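Local coordinates for protein serine protease pet (Escherichia coli, PDB 4OM9) that cleaves proteins as a serine protease and acts as an autotransporter enterotoxin of enteroaggregative strains, with alpha-fodrin as a probable target, at residues A[49-53]-A[114-118]; A[79-83]-A[104-108]; A[117-121]-A[221-225]; A[146-152]-A[170-176]; A[207-213]-A[224-229]. One frame throughout, in Å; residues are numbered along the deposited sequence.

In the fold
From the N terminus, the chain enters contact 1 in the loop before strand 60-63 and closes it at 114-118, past the five-stranded sheet of the first half of the protease unit. Contact 2, which spans that sheet from its edge, is nested within this loop. Contact 3 starts where contact 1 ends, sharing Ala117 and Asp118, and closes about a hundred residues later on strand 221-232. Contact 4, an antiparallel strand pair, is nested in that larger loop, whereas contact 5 lies in the hairpin of strands 211-216 and 221-232. Contacts 3 to 5 reach the second sheet; the connection after strand 102-107, in contacts 1 and 3, joins the halves, and Phe50 packs on contact 4.

Contact 1 of 5, residues A[49-53]-A[114-118]; sequences DFSSA and TRGAD
Ser52 and Thr114 carry most of the buried surface where two irregular loops meet, with CA atoms closest (4.9 Å) at Ser52 and Gly116. Residues Phe50 to Ala53 form a type I turn, closed by Ala53 N to Phe50 O at 3.2 Å, and this turn presents Ser52 to the other segment. In its m rotamer, Ser52 OG shares a hydrogen bond with Thr114 OG1 at 3.1 Å and lies against the backbone of the facing loop, 3.0 Å from Gly116 C. Separately, Thr114 OG1, with chi1 in t, accepts from Gly116 N (2.9 Å), an ST turn that curls the second loop around the serine; Gly116, at phi/psi 93/168, has a conformation that calls for glycine. The first loop is fixed by an Asx turn, Asp49 OD1 accepting from Ser51 N at 2.7 Å and from Ser51 OG at a very short 2.4 Å. A water donates to Ser51 OG (3.1 Å) and weakly joins Arg115 NH1 (3.3 Å). Ser52 and Ala117 both make backbone hydrogen bonds to Ser61, so both loops flank strand 60-63, as expected where the interdomain linker of a chymotrypsin-like two-barrel fold leaves the first barrel.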
# COMPACT_ATOMS: atom_id res chain seq x y z
N ASP A 49 11.43 16.88 -9.28
CA ASP A 49 10.82 15.99 -10.25
C ASP A 49 11.66 16.09 -11.51
O ASP A 49 11.68 17.13 -12.18
CB ASP A 49 9.35 16.36 -10.51
CG ASP A 49 8.65 15.40 -11.48
OD1 ASP A 49 9.29 14.90 -12.43
OD2 ASP A 49 7.44 15.15 -11.29
N PHE A 50 12.36 15.02 -11.83
CA PHE A 50 13.18 15.01 -13.02
C PHE A 50 12.49 14.52 -14.30
O PHE A 50 13.16 14.22 -15.30
CB PHE A 50 14.42 14.17 -12.79
CG PHE A 50 15.29 14.68 -11.69
CD1 PHE A 50 15.86 15.95 -11.79
CD2 PHE A 50 15.57 13.90 -10.57
CE1 PHE A 50 16.67 16.43 -10.78
CE2 PHE A 50 16.40 14.37 -9.57
CZ PHE A 50 16.95 15.63 -9.67
N SER A 51 11.17 14.45 -14.32
CA SER A 51 10.52 13.88 -15.50
C SER A 51 10.52 14.81 -16.74
O SER A 51 10.17 14.38 -17.81
CB SER A 51 9.09 13.44 -15.18
OG SER A 51 8.34 14.50 -14.62
N SER A 52 10.96 16.06 -16.61
CA SER A 52 11.07 16.94 -17.80
C SER A 52 12.33 16.66 -18.63
O SER A 52 12.46 17.13 -19.78
CB SER A 52 11.04 18.41 -17.38
OG SER A 52 9.90 18.69 -16.58
N ALA A 53 13.25 15.89 -18.06
CA ALA A 53 14.47 15.48 -18.77
C ALA A 53 14.15 14.50 -19.90
O ALA A 53 13.29 13.63 -19.75
CB ALA A 53 15.48 14.85 -17.78
N THR A 114 5.29 15.07 -20.03
CA THR A 114 5.63 15.97 -18.93
C THR A 114 5.11 17.36 -19.20
O THR A 114 4.95 17.74 -20.37
CB THR A 114 7.15 16.03 -18.67
OG1 THR A 114 7.46 17.15 -17.83
CG2 THR A 114 7.93 16.14 -19.96
N ARG A 115 4.82 18.12 -18.15
CA ARG A 115 4.36 19.49 -18.35
C ARG A 115 5.55 20.44 -18.48
O ARG A 115 5.37 21.64 -18.73
CB ARG A 115 3.42 19.94 -17.24
CG ARG A 115 1.95 19.53 -17.46
CD ARG A 115 1.76 18.06 -17.24
NE ARG A 115 1.98 17.73 -15.83
CZ ARG A 115 2.40 16.54 -15.37
NH1 ARG A 115 2.67 15.54 -16.20
NH2 ARG A 115 2.57 16.38 -14.07
N GLY A 116 6.75 19.90 -18.33
CA GLY A 116 7.98 20.64 -18.57
C GLY A 116 8.55 21.31 -17.33
O GLY A 116 7.88 21.38 -16.30
N ALA A 117 9.78 21.80 -17.41
CA ALA A 117 10.39 22.41 -16.23
C ALA A 117 9.92 23.86 -16.09
O ALA A 117 9.56 24.49 -17.08
CB ALA A 117 11.91 22.33 -16.30
N ASP A 118 9.92 24.37 -14.85
CA ASP A 118 9.60 25.77 -14.58
C ASP A 118 10.73 26.66 -15.12
O ASP A 118 11.89 26.40 -14.87
CB ASP A 118 9.40 25.99 -13.08
CG ASP A 118 9.21 27.47 -12.71
OD1 ASP A 118 10.19 28.25 -12.75
OD2 ASP A 118 8.07 27.84 -12.36
O HOH W 1 5.50 13.99 -15.66

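Contact 2 of 5, residues A[79-83]-A[104-108]; sequences SANYQ and IQRLN
Ser79, at phi/psi 59/-43, turns the backbone before the strand and sends its carbonyl to Asn56. Ala80 (-133/-6) follows, and its carbonyl is the focus of the contact: Ala80 O accepts from Gln105 NE2 at 2.9 Å and, from within its own segment, from Gln83 NE2 at 2.9 Å. Asn81 adds a peripheral touch, its backbone N 4.4 Å from Gln105 NE2, and points its CB away. Extended geometry begins at Tyr82, whose side chain is directed outward, so that Gln83 (-117/135) points toward strand 102-107, two strands away. With chi1 m and chi2 t, the Gln83 side chain reaches across: NE2 makes a weak hydrogen bond to Gln105 OE1 (2.8 Å), and OE1 lies 3.5 Å from Leu107 CD1 while also bonding the Tyr85 hydroxyl. Gln105 and Leu107, both m,t, point back at this segment from strand 102-107; Gln105 NE2 has a further partner in Gln92 OE1. The CA atoms stay 8.5 Å apart at their closest, Gln83 to Leu107, because strand 88-97 lies between these strands in the sheet. Side chains thus meet over one side of the antiparallel sheet, consistent with the interior of the first barrel of a chymotrypsin-like protease fold.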
# COMPACT_ATOMS: atom_id res chain seq x y z
N SER A 79 22.02 13.95 -30.09
CA SER A 79 21.98 14.11 -28.64
C SER A 79 20.71 14.82 -28.18
O SER A 79 20.10 14.41 -27.19
CB SER A 79 23.21 14.87 -28.13
OG SER A 79 23.09 16.26 -28.39
N ALA A 80 20.33 15.88 -28.89
CA ALA A 80 19.16 16.68 -28.53
C ALA A 80 18.23 16.99 -29.71
O ALA A 80 17.16 17.55 -29.51
CB ALA A 80 19.60 17.98 -27.87
N ASN A 81 18.62 16.63 -30.93
CA ASN A 81 17.72 16.79 -32.09
C ASN A 81 16.59 15.74 -32.10
O ASN A 81 15.54 15.96 -32.69
CB ASN A 81 18.51 16.71 -33.41
CG ASN A 81 19.26 18.02 -33.74
OD1 ASN A 81 18.92 18.71 -34.71
ND2 ASN A 81 20.25 18.37 -32.94
N TYR A 82 16.81 14.60 -31.45
CA TYR A 82 15.85 13.51 -31.39
C TYR A 82 15.56 13.22 -29.92
O TYR A 82 16.43 12.78 -29.19
CB TYR A 82 16.38 12.27 -32.11
CG TYR A 82 16.89 12.54 -33.51
CD1 TYR A 82 16.23 13.43 -34.35
CD2 TYR A 82 18.03 11.91 -34.00
CE1 TYR A 82 16.69 13.68 -35.63
CE2 TYR A 82 18.50 12.16 -35.27
CZ TYR A 82 17.82 13.05 -36.09
OH TYR A 82 18.27 13.31 -37.37
N GLN A 83 14.34 13.50 -29.50
CA GLN A 83 14.02 13.42 -28.08
C GLN A 83 12.96 12.37 -27.80
O GLN A 83 11.95 12.27 -28.50
CB GLN A 83 13.56 14.79 -27.58
CG GLN A 83 14.57 15.86 -27.89
CD GLN A 83 14.28 17.17 -27.22
OE1 GLN A 83 13.31 17.30 -26.47
NE2 GLN A 83 15.13 18.17 -27.49
N ILE A 104 16.89 27.23 -27.51
CA ILE A 104 15.47 26.95 -27.33
C ILE A 104 14.95 26.26 -28.59
O ILE A 104 15.14 26.73 -29.73
CB ILE A 104 14.64 28.22 -27.03
CG1 ILE A 104 13.15 27.89 -27.01
CG2 ILE A 104 14.89 29.27 -28.05
CD1 ILE A 104 12.72 26.95 -25.90
N GLN A 105 14.33 25.11 -28.37
CA GLN A 105 13.95 24.19 -29.41
C GLN A 105 12.44 24.11 -29.58
O GLN A 105 11.69 24.15 -28.59
CB GLN A 105 14.49 22.79 -29.12
CG GLN A 105 16.01 22.62 -29.13
CD GLN A 105 16.40 21.20 -28.73
OE1 GLN A 105 16.10 20.76 -27.62
NE2 GLN A 105 17.05 20.48 -29.64
N ARG A 106 12.01 24.00 -30.83
CA ARG A 106 10.63 23.67 -31.15
C ARG A 106 10.59 22.22 -31.63
O ARG A 106 11.21 21.88 -32.64
CB ARG A 106 10.05 24.61 -32.23
CG ARG A 106 8.70 24.16 -32.81
CD ARG A 106 7.49 24.66 -31.99
NE ARG A 106 6.25 24.06 -32.48
CZ ARG A 106 5.01 24.49 -32.20
NH1 ARG A 106 4.81 25.54 -31.42
NH2 ARG A 106 3.96 23.84 -32.71
N LEU A 107 9.83 21.39 -30.94
CA LEU A 107 9.70 20.00 -31.33
C LEU A 107 8.53 19.84 -32.31
O LEU A 107 7.60 20.63 -32.31
CB LEU A 107 9.50 19.13 -30.08
CG LEU A 107 10.67 19.06 -29.08
CD1 LEU A 107 10.26 18.36 -27.80
CD2 LEU A 107 11.90 18.39 -29.69
N ASN A 108 8.59 18.80 -33.14
CA ASN A 108 7.56 18.58 -34.16
C ASN A 108 6.13 18.36 -33.60
O ASN A 108 5.16 18.67 -34.29
CB ASN A 108 7.93 17.37 -35.04
CG ASN A 108 8.02 16.10 -34.24
OD1 ASN A 108 8.48 16.12 -33.09
ND2 ASN A 108 7.56 14.99 -34.81

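Contact 3 of 5, residues A[117-121]-A[221-225]; sequences ADTSF and KWVLL
Segment 117-121, consistent with the interdomain linker of a chymotrypsin-like fold, is laid across strand 221-225, the end-to-end directions of the two being 71° apart. Phe121 is the main bump. With chi1 at t it drops into a hollow lined by Val223 and Leu225: Phe121 CB rests 3.6 Å from Val223 CG1, and Leu225 CD1 sits over one ring face, 3.6 Å from the centroid and 20° off the normal, a CH-pi contact. At the other end the small Ala117 fits beside Leu224, CB to CB 4.0 Å. Between them Asp118 lies close to the strand, Asp118 CA being 5.0 Å from Val223 CA and Asp118 CB 3.6 Å from Trp222 O. Asp118 O accepts from Leu224 N at 2.9 Å, and a water bridges Asp118 N (3.1 Å) to Trp222 O (2.8 Å). Trp222 itself turns its indole away, NE1 bonding Pro46 O. Asp118 OD1 takes Ser120 N (2.8 Å) and Ser120 OG (2.7 Å), closing an Asx turn that shapes the linker. Lys221, extended beyond chi1 (p,t,t,t), runs past the turn, and its NZ forms a very short salt bridge, 2.5 Å, to Asp118 OD2.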
# COMPACT_ATOMS: atom_id res chain seq x y z
N ALA A 117 9.78 21.80 -17.41
CA ALA A 117 10.39 22.41 -16.23
C ALA A 117 9.92 23.86 -16.09
O ALA A 117 9.56 24.49 -17.08
CB ALA A 117 11.91 22.33 -16.30
N ASP A 118 9.92 24.37 -14.85
CA ASP A 118 9.60 25.77 -14.58
C ASP A 118 10.73 26.66 -15.12
O ASP A 118 11.89 26.40 -14.87
CB ASP A 118 9.40 25.99 -13.08
CG ASP A 118 9.21 27.47 -12.71
OD1 ASP A 118 10.19 28.25 -12.75
OD2 ASP A 118 8.07 27.84 -12.36
N THR A 119 10.36 27.72 -15.83
CA THR A 119 11.32 28.61 -16.50
C THR A 119 11.38 30.01 -15.89
O THR A 119 11.64 30.97 -16.60
CB THR A 119 10.96 28.79 -18.00
OG1 THR A 119 9.57 29.09 -18.12
CG2 THR A 119 11.26 27.52 -18.80
N SER A 120 11.15 30.13 -14.59
CA SER A 120 11.14 31.45 -13.97
C SER A 120 12.51 31.92 -13.41
O SER A 120 12.56 32.82 -12.57
CB SER A 120 10.11 31.47 -12.84
OG SER A 120 10.59 30.70 -11.75
N PHE A 121 13.61 31.33 -13.87
CA PHE A 121 14.91 31.81 -13.43
C PHE A 121 15.32 33.11 -14.16
O PHE A 121 15.32 33.17 -15.38
CB PHE A 121 16.01 30.77 -13.63
CG PHE A 121 17.36 31.26 -13.18
CD1 PHE A 121 17.62 31.44 -11.83
CD2 PHE A 121 18.35 31.58 -14.10
CE1 PHE A 121 18.84 31.92 -11.40
CE2 PHE A 121 19.58 32.05 -13.68
CZ PHE A 121 19.83 32.22 -12.32
N LYS A 221 9.63 25.76 -5.09
CA LYS A 221 9.59 25.00 -6.33
C LYS A 221 10.96 24.92 -6.99
O LYS A 221 11.75 25.85 -6.94
CB LYS A 221 8.60 25.63 -7.30
CG LYS A 221 8.90 27.09 -7.62
CD LYS A 221 8.11 27.57 -8.83
CE LYS A 221 8.50 28.99 -9.23
NZ LYS A 221 7.75 29.43 -10.44
N TRP A 222 11.23 23.79 -7.63
CA TRP A 222 12.43 23.64 -8.44
C TRP A 222 12.30 24.35 -9.79
O TRP A 222 11.28 24.27 -10.48
CB TRP A 222 12.75 22.16 -8.64
CG TRP A 222 13.25 21.53 -7.39
CD1 TRP A 222 12.51 20.84 -6.49
CD2 TRP A 222 14.58 21.56 -6.89
NE1 TRP A 222 13.31 20.41 -5.46
CE2 TRP A 222 14.59 20.85 -5.68
CE3 TRP A 222 15.78 22.12 -7.36
CZ2 TRP A 222 15.74 20.68 -4.91
CZ3 TRP A 222 16.92 21.96 -6.61
CH2 TRP A 222 16.90 21.23 -5.39
N VAL A 223 13.38 25.02 -10.16
CA VAL A 223 13.37 25.92 -11.27
C VAL A 223 14.50 25.50 -12.17
O VAL A 223 15.54 25.08 -11.68
CB VAL A 223 13.52 27.38 -10.76
CG1 VAL A 223 14.30 28.27 -11.71
CG2 VAL A 223 12.16 27.94 -10.39
N LEU A 224 14.30 25.57 -13.48
CA LEU A 224 15.38 25.28 -14.40
C LEU A 224 16.39 26.43 -14.43
O LEU A 224 16.09 27.48 -15.00
CB LEU A 224 14.83 25.05 -15.80
CG LEU A 224 15.81 24.57 -16.86
CD1 LEU A 224 16.24 23.13 -16.58
CD2 LEU A 224 15.13 24.69 -18.23
N LEU A 225 17.58 26.23 -13.85
CA LEU A 225 18.62 27.27 -13.83
C LEU A 225 19.16 27.55 -15.22
O LEU A 225 19.36 28.71 -15.63
CB LEU A 225 19.80 26.87 -12.93
CG LEU A 225 20.99 27.86 -12.94
CD1 LEU A 225 20.77 28.97 -11.94
CD2 LEU A 225 22.35 27.18 -12.65
O HOH W 2 11.41 22.61 -12.78

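Contact 4 of 5, residues A[146-152]-A[170-176]; sequences IGFRVGS and LLSASLF
Phe148, Val150, Ala173 and Leu175 form an apolar face: Leu175 CD1 lies over the Phe148 ring, 4.0 Å from its centroid, and Val150 CG2 meets Ala173 CB at 3.9 Å. Leu16 of helix 10-17 touches Phe148 and Ala173. Strands 146-151 and 172-176 run antiparallel at 155°, their axes approaching to 4.5 Å. Gly147-Phe176, Arg149-Ser174 and Gly151-Ser172 are hydrogen-bonded pairs (Ser174 N to Arg149 O is 2.7 Å, Gly147 N to Phe176 O 3.1 Å); Phe148-Leu175 and Val150-Ala173 are non-hydrogen-bonded. On the opposite face Phe176, chi1 p, folds its ring over Gly147, where CA is 3.8 Å from the centroid and a CB would clash. Beyond it, Arg149 NH1 bonds Ser174 OG weakly (2.6 Å) and Tyr193 OH, while a water lies between Arg149 NH2 (2.6 Å, weak) and Ser172 OG (3.1 Å). Asn201 also bonds Ser172 and Ser174. The pair thus gives the second sheet one apolar face and one where a buried guanidinium is met mainly by neutral groups, its ion pair with Asp207 being long and weak.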
# COMPACT_ATOMS: atom_id res chain seq x y z
N ILE A 146 22.46 25.41 -3.75
CA ILE A 146 22.62 23.98 -3.98
C ILE A 146 21.64 23.57 -5.05
O ILE A 146 20.54 24.12 -5.14
CB ILE A 146 22.36 23.15 -2.69
CG1 ILE A 146 23.20 23.66 -1.51
CG2 ILE A 146 22.59 21.67 -2.92
CD1 ILE A 146 24.69 23.61 -1.74
N GLY A 147 22.01 22.61 -5.88
CA GLY A 147 21.10 22.15 -6.89
C GLY A 147 21.43 20.78 -7.41
O GLY A 147 22.41 20.16 -6.99
N PHE A 148 20.60 20.31 -8.34
CA PHE A 148 20.70 18.98 -8.89
C PHE A 148 20.79 19.05 -10.40
O PHE A 148 20.18 19.92 -11.03
CB PHE A 148 19.47 18.13 -8.52
CG PHE A 148 19.41 17.71 -7.08
CD1 PHE A 148 20.11 16.59 -6.64
CD2 PHE A 148 18.61 18.40 -6.17
CE1 PHE A 148 20.04 16.18 -5.28
CE2 PHE A 148 18.53 18.00 -4.82
CZ PHE A 148 19.26 16.90 -4.38
N ARG A 149 21.50 18.10 -10.97
CA ARG A 149 21.55 17.99 -12.41
C ARG A 149 21.44 16.54 -12.79
O ARG A 149 21.99 15.67 -12.14
CB ARG A 149 22.85 18.57 -12.96
CG ARG A 149 22.88 18.62 -14.45
CD ARG A 149 24.27 18.33 -14.95
NE ARG A 149 24.44 16.89 -15.05
CZ ARG A 149 25.32 16.19 -14.35
NH1 ARG A 149 26.15 16.82 -13.55
NH2 ARG A 149 25.39 14.88 -14.51
N VAL A 150 20.75 16.27 -13.88
CA VAL A 150 20.50 14.92 -14.29
C VAL A 150 20.90 14.75 -15.76
O VAL A 150 20.55 15.59 -16.60
CB VAL A 150 19.02 14.61 -14.05
CG1 VAL A 150 18.43 13.75 -15.13
CG2 VAL A 150 18.83 14.09 -12.66
N GLY A 151 21.64 13.69 -16.06
CA GLY A 151 21.97 13.38 -17.45
C GLY A 151 22.55 11.99 -17.61
O GLY A 151 22.68 11.24 -16.63
N SER A 152 22.92 11.63 -18.85
CA SER A 152 23.46 10.30 -19.09
C SER A 152 24.65 10.29 -20.04
O SER A 152 24.63 9.59 -21.07
CB SER A 152 22.35 9.37 -19.61
OG SER A 152 22.79 8.03 -19.68
N LEU A 170 20.67 4.47 -17.47
CA LEU A 170 21.82 4.99 -16.73
C LEU A 170 21.70 6.48 -16.41
O LEU A 170 22.66 7.10 -15.97
CB LEU A 170 23.10 4.74 -17.51
CG LEU A 170 23.37 3.25 -17.70
CD1 LEU A 170 24.58 3.05 -18.59
CD2 LEU A 170 23.58 2.61 -16.33
N LEU A 171 20.53 7.05 -16.64
CA LEU A 171 20.30 8.43 -16.26
C LEU A 171 20.71 8.64 -14.81
O LEU A 171 20.16 8.03 -13.90
CB LEU A 171 18.83 8.83 -16.48
CG LEU A 171 18.56 10.33 -16.38
CD1 LEU A 171 19.02 11.08 -17.65
CD2 LEU A 171 17.12 10.59 -16.05
N SER A 172 21.69 9.51 -14.59
CA SER A 172 22.29 9.67 -13.26
C SER A 172 22.34 11.13 -12.75
O SER A 172 22.45 12.07 -13.52
CB SER A 172 23.70 9.07 -13.25
OG SER A 172 24.54 9.72 -14.17
N ALA A 173 22.28 11.31 -11.43
CA ALA A 173 22.10 12.63 -10.86
C ALA A 173 23.37 13.18 -10.24
O ALA A 173 24.16 12.43 -9.67
CB ALA A 173 21.02 12.60 -9.84
N SER A 174 23.55 14.49 -10.34
CA SER A 174 24.67 15.17 -9.68
C SER A 174 24.12 16.15 -8.68
O SER A 174 23.10 16.78 -8.93
CB SER A 174 25.56 15.89 -10.68
OG SER A 174 26.09 14.99 -11.64
N LEU A 175 24.78 16.24 -7.53
CA LEU A 175 24.44 17.24 -6.54
C LEU A 175 25.57 18.25 -6.52
O LEU A 175 26.74 17.85 -6.59
CB LEU A 175 24.24 16.62 -5.16
CG LEU A 175 24.19 17.60 -3.99
CD1 LEU A 175 22.81 18.21 -3.93
CD2 LEU A 175 24.56 16.92 -2.65
N PHE A 176 25.26 19.54 -6.42
CA PHE A 176 26.32 20.55 -6.53
C PHE A 176 26.08 21.79 -5.68
O PHE A 176 24.97 22.06 -5.24
CB PHE A 176 26.48 20.96 -8.01
CG PHE A 176 25.27 21.62 -8.60
CD1 PHE A 176 24.95 22.94 -8.28
CD2 PHE A 176 24.45 20.93 -9.47
CE1 PHE A 176 23.82 23.52 -8.78
CE2 PHE A 176 23.32 21.52 -9.99
CZ PHE A 176 23.01 22.82 -9.65
O HOH W 3 25.14 12.47 -15.50

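Contact 5 of 5, residues A[207-213]-A[224-229]; sequences DSGSGVY and LLGTTH
A classic beta bulge interrupts the hairpin: Leu225 and Gly226 both face Val212, whose O accepts from Leu225 N at 2.7 Å and only weakly from Gly226 N at 3.5 Å. Leu225 takes up -67/-44 and Gly226 172/-154, so the register slips by one between Val212-Gly226, a hydrogen-bonded pair, and Tyr213-Leu224, a non-hydrogen-bonded one. Strands 211-213 and 224-229 are antiparallel, with 140° between directions and axes that approach to 4.6 Å; Val212 N to Gly226 O is 3.0 Å. Around the bulge Val212 CG1 packs on Leu225 CD2 (3.6 Å), and Leu224 CD1 sits over the Tyr213 ring, 4.2 Å from CZ. Before the strand, Asp207 to Ser210 make a type II turn, with Gly209 at 98/-19. This Asp-Ser-Gly sequence matches the nucleophile loop of chymotrypsin-like proteases, so Ser208, which touches His72, is probably the nucleophile. Asp207 OD1 is held by Gly153 N. Thr228, m rotamer, backs the loop: Gly209 N donates to Thr228 O (2.7 Å), while Ser210 O accepts from both Thr228 N (2.8 Å) and Thr228 OG1 (3.0 Å). Across the turn Ser210 N and OG reach Asp207 O at 3.0 and 2.6 Å.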
# COMPACT_ATOMS: atom_id res chain seq x y z
N ASP A 207 26.96 14.61 -21.10
CA ASP A 207 26.09 15.37 -20.21
C ASP A 207 25.83 16.79 -20.73
O ASP A 207 24.97 17.51 -20.20
CB ASP A 207 26.68 15.46 -18.80
CG ASP A 207 26.60 14.15 -18.04
OD1 ASP A 207 25.54 13.46 -18.14
OD2 ASP A 207 27.59 13.82 -17.35
N SER A 208 26.61 17.22 -21.71
CA SER A 208 26.48 18.56 -22.24
C SER A 208 25.05 18.77 -22.74
O SER A 208 24.49 17.90 -23.41
CB SER A 208 27.50 18.80 -23.36
OG SER A 208 27.22 19.98 -24.10
N GLY A 209 24.44 19.88 -22.35
CA GLY A 209 23.06 20.14 -22.70
C GLY A 209 22.04 19.81 -21.61
O GLY A 209 20.90 20.31 -21.67
N SER A 210 22.42 18.98 -20.62
CA SER A 210 21.46 18.49 -19.63
C SER A 210 21.02 19.63 -18.72
O SER A 210 21.77 20.59 -18.54
CB SER A 210 22.04 17.32 -18.81
OG SER A 210 23.28 17.64 -18.17
N GLY A 211 19.82 19.55 -18.17
CA GLY A 211 19.26 20.63 -17.38
C GLY A 211 19.79 20.69 -15.94
O GLY A 211 20.06 19.67 -15.31
N VAL A 212 19.95 21.91 -15.45
CA VAL A 212 20.50 22.19 -14.14
C VAL A 212 19.40 22.85 -13.32
O VAL A 212 18.75 23.80 -13.79
CB VAL A 212 21.75 23.10 -14.25
CG1 VAL A 212 22.23 23.54 -12.88
CG2 VAL A 212 22.87 22.40 -15.04
N TYR A 213 19.16 22.36 -12.11
CA TYR A 213 18.00 22.80 -11.34
C TYR A 213 18.39 23.52 -10.07
O TYR A 213 19.41 23.24 -9.45
CB TYR A 213 17.08 21.62 -10.99
CG TYR A 213 16.43 20.96 -12.17
CD1 TYR A 213 17.12 19.99 -12.91
CD2 TYR A 213 15.12 21.27 -12.55
CE1 TYR A 213 16.53 19.37 -13.99
CE2 TYR A 213 14.52 20.65 -13.64
CZ TYR A 213 15.24 19.71 -14.36
OH TYR A 213 14.70 19.07 -15.45
N LEU A 224 14.30 25.57 -13.48
CA LEU A 224 15.38 25.28 -14.40
C LEU A 224 16.39 26.43 -14.43
O LEU A 224 16.09 27.48 -15.00
CB LEU A 224 14.83 25.05 -15.80
CG LEU A 224 15.81 24.57 -16.86
CD1 LEU A 224 16.24 23.13 -16.58
CD2 LEU A 224 15.13 24.69 -18.23
N LEU A 225 17.58 26.23 -13.85
CA LEU A 225 18.62 27.27 -13.83
C LEU A 225 19.16 27.55 -15.22
O LEU A 225 19.36 28.71 -15.63
CB LEU A 225 19.80 26.87 -12.93
CG LEU A 225 20.99 27.86 -12.94
CD1 LEU A 225 20.77 28.97 -11.94
CD2 LEU A 225 22.35 27.18 -12.65
N GLY A 226 19.41 26.47 -15.95
CA GLY A 226 19.94 26.57 -17.30
C GLY A 226 20.31 25.19 -17.80
O GLY A 226 19.76 24.20 -17.33
N THR A 227 21.27 25.14 -18.72
CA THR A 227 21.64 23.90 -19.39
C THR A 227 23.15 23.76 -19.42
O THR A 227 23.89 24.76 -19.54
CB THR A 227 21.08 23.83 -20.84
OG1 THR A 227 21.45 25.02 -21.56
CG2 THR A 227 19.60 23.77 -20.81
N THR A 228 23.62 22.53 -19.32
CA THR A 228 25.04 22.30 -19.09
C THR A 228 25.91 22.59 -20.31
O THR A 228 25.74 21.98 -21.37
CB THR A 228 25.26 20.87 -18.65
OG1 THR A 228 24.52 20.66 -17.45
CG2 THR A 228 26.73 20.60 -18.39
N HIS A 229 26.86 23.50 -20.14
CA HIS A 229 27.71 23.98 -21.24
C HIS A 229 29.06 23.28 -21.37
O HIS A 229 29.48 22.93 -22.48
CB HIS A 229 27.98 25.47 -21.11
CG HIS A 229 29.00 25.97 -22.07
ND1 HIS A 229 28.70 26.28 -23.38
CD2 HIS A 229 30.33 26.21 -21.93
CE1 HIS A 229 29.79 26.69 -24.00
NE2 HIS A 229 30.79 26.66 -23.15